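Local coordinates for hypothetical protein PA3352 (Pseudomonas aeruginosa, PDB 2FUP), which is a putative FlgN-family flagella synthesis protein, probably acting, as other FlgN proteins do, as an export chaperone for flagellar hook-associated proteins, at residues Gln24-Glu29 with Leu110-Ile115. Numbering follows the deposited sequence.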
loop_
_atom_site.group_PDB
_atom_site.type_symbol
_atom_site.label_atom_id
_atom_site.label_comp_id
_atom_site.label_asym_id
_atom_site.label_seq_id
_atom_site.Cartn_x
_atom_site.Cartn_y
_atom_site.Cartn_z
ATOM N N GLN A 24 6.811 5.486 7.084
ATOM C CA GLN A 24 7.323 6.421 8.070
ATOM C C GLN A 24 6.925 6.040 9.528
ATOM O O GLN A 24 7.718 6.092 10.461
ATOM C CB GLN A 24 6.825 7.800 7.745
ATOM C CG GLN A 24 7.512 8.354 6.491
ATOM C CD GLN A 24 6.862 9.569 5.884
ATOM O OE1 GLN A 24 6.330 10.402 6.592
ATOM N NE2 GLN A 24 6.974 9.712 4.546
ATOM N N LEU A 25 5.648 5.632 9.691
ATOM C CA LEU A 25 5.221 5.164 11.009
ATOM C C LEU A 25 5.945 3.892 11.462
ATOM O O LEU A 25 6.233 3.710 12.646
ATOM C CB LEU A 25 3.702 4.969 11.073
ATOM C CG LEU A 25 2.807 6.199 10.941
ATOM C CD1 LEU A 25 1.358 5.790 10.813
ATOM C CD2 LEU A 25 3.049 7.144 12.109
ATOM N N VAL A 26 6.195 2.986 10.513
ATOM C CA VAL A 26 6.981 1.794 10.870
ATOM C C VAL A 26 8.435 2.128 11.265
ATOM O O VAL A 26 9.018 1.568 12.215
ATOM C CB VAL A 26 6.967 0.743 9.726
ATOM C CG1 VAL A 26 7.874 -0.447 10.083
ATOM C CG2 VAL A 26 5.594 0.279 9.521
ATOM N N ASP A 27 9.024 3.104 10.600
ATOM C CA ASP A 27 10.355 3.562 10.965
ATOM C C ASP A 27 10.301 4.275 12.333
ATOM O O ASP A 27 11.217 4.158 13.185
ATOM C CB ASP A 27 10.851 4.580 9.951
ATOM C CG ASP A 27 12.248 5.097 10.282
ATOM O OD1 ASP A 27 13.142 4.235 10.338
ATOM O OD2 ASP A 27 12.445 6.344 10.424
ATOM N N GLU A 28 9.230 5.048 12.574
ATOM C CA GLU A 28 9.082 5.748 13.833
ATOM C C GLU A 28 8.998 4.683 14.974
ATOM O O GLU A 28 9.530 4.837 16.078
ATOM C CB GLU A 28 7.857 6.660 13.777
ATOM C CG GLU A 28 7.683 7.472 15.010
ATOM C CD GLU A 28 6.703 8.640 14.854
ATOM O OE1 GLU A 28 6.305 8.876 13.683
ATOM O OE2 GLU A 28 6.284 9.259 15.873
ATOM N N GLU A 29 8.229 3.626 14.697
ATOM C CA GLU A 29 8.134 2.531 15.645
ATOM C C GLU A 29 9.487 1.808 15.920
ATOM O O GLU A 29 9.805 1.497 17.041
ATOM C CB GLU A 29 7.055 1.558 15.149
ATOM C CG GLU A 29 6.837 0.344 16.002
ATOM C CD GLU A 29 5.830 -0.580 15.333
ATOM O OE1 GLU A 29 4.607 -0.301 15.398
ATOM O OE2 GLU A 29 6.266 -1.543 14.678
ATOM N N LEU A 110 8.521 -6.522 9.320
ATOM C CA LEU A 110 9.148 -7.762 9.769
ATOM C C LEU A 110 10.368 -7.496 10.634
ATOM O O LEU A 110 10.606 -8.184 11.661
ATOM C CB LEU A 110 9.498 -8.661 8.563
ATOM C CG LEU A 110 8.274 -9.278 7.897
ATOM C CD1 LEU A 110 8.663 -9.911 6.552
ATOM C CD2 LEU A 110 7.576 -10.303 8.793
ATOM N N ARG A 111 11.190 -6.535 10.266
ATOM C CA ARG A 111 12.321 -6.173 11.106
ATOM C C ARG A 111 11.860 -5.752 12.522
ATOM O O ARG A 111 12.455 -6.166 13.521
ATOM C CB ARG A 111 13.187 -5.086 10.451
ATOM C CG ARG A 111 14.285 -4.516 11.347
ATOM C CD ARG A 111 14.637 -3.121 10.994
ATOM N NE ARG A 111 13.423 -2.327 11.039
ATOM C CZ ARG A 111 13.277 -1.138 10.478
ATOM N NH1 ARG A 111 14.305 -0.552 9.864
ATOM N NH2 ARG A 111 12.109 -0.537 10.555
ATOM N N ASN A 112 10.818 -4.945 12.620
ATOM C CA ASN A 112 10.275 -4.544 13.932
ATOM C C ASN A 112 9.739 -5.735 14.731
ATOM O O ASN A 112 10.029 -5.848 15.934
ATOM C CB ASN A 112 9.137 -3.547 13.768
ATOM C CG ASN A 112 9.613 -2.180 13.275
ATOM O OD1 ASN A 112 10.790 -1.970 13.018
ATOM N ND2 ASN A 112 8.703 -1.237 13.213
ATOM N N GLY A 113 8.928 -6.572 14.070
ATOM C CA GLY A 113 8.342 -7.787 14.668
ATOM C C GLY A 113 9.380 -8.706 15.272
ATOM O O GLY A 113 9.204 -9.251 16.376
ATOM N N ARG A 114 10.497 -8.858 14.572
ATOM C CA ARG A 114 11.564 -9.699 15.074
ATOM C C ARG A 114 12.100 -9.123 16.375
ATOM O O ARG A 114 12.574 -9.871 17.222
ATOM C CB ARG A 114 12.675 -9.873 14.021
ATOM C CG ARG A 114 12.221 -10.665 12.774
ATOM N N ILE A 115 12.037 -7.803 16.549
ATOM C CA ILE A 115 12.473 -7.185 17.833
ATOM C C ILE A 115 11.378 -7.374 18.914
ATOM O O ILE A 115 10.171 -7.294 18.610
ATOM C CB ILE A 115 12.817 -5.672 17.674
ATOM C CG1 ILE A 115 14.001 -5.462 16.727
ATOM C CG2 ILE A 115 13.158 -5.052 19.021
ATOM C CD1 ILE A 115 14.112 -3.992 16.242
HETATM O O HOH W 1 12.601 1.907 9.067
#
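N112 reaches across from helix 88-114 to V26 and E29 of helix 7-34, joining two long, nearly parallel helices of the all-helical FlgN bundle. The segment axes pass 10.1 Å apart at an angle of 25°, and the link between them is mainly polar. The side chain of N112 leaves its backbone toward helix 7-34, and its ND2 donates two hydrogen bonds. One goes to the backbone O of V26 at 3.0 Å; this bond is nearly straight, at 165°, and the acceptor lies in the amide plane. The second bond runs from ND2 to E29 OE2 at 2.9 Å and is more bent. Here the amide meets the carboxylate on its anti side and out of its plane, the two flat groups being turned 51° against each other. E29 attains this position with CG anti to its backbone N and an extended chain, which carries the carboxylate over to the asparagine although the CB itself does not point that way. Its other oxygen, OE1, forms a salt bridge with K48 of helix 39-68, so this buried acid ties a third helix to the pair. V26 CG1, on the same residue as the carbonyl acceptor, lies 3.3 Å from N112 ND2. On the far side of the amide, R111 folds back, bent at chi3, and donates from NH2 to N112 OD1 at 3.1 Å, with a weaker bond from NE. Both ends of the amide are thus engaged, which fixes its rotation. The R111 guanidinium also makes a cation-pi contact with F30. Towards D27 the link is indirect: a water in the guanidinium plane accepts from R111 NH2 and donates to D27 OD1, 2.7 Å from the water oxygen.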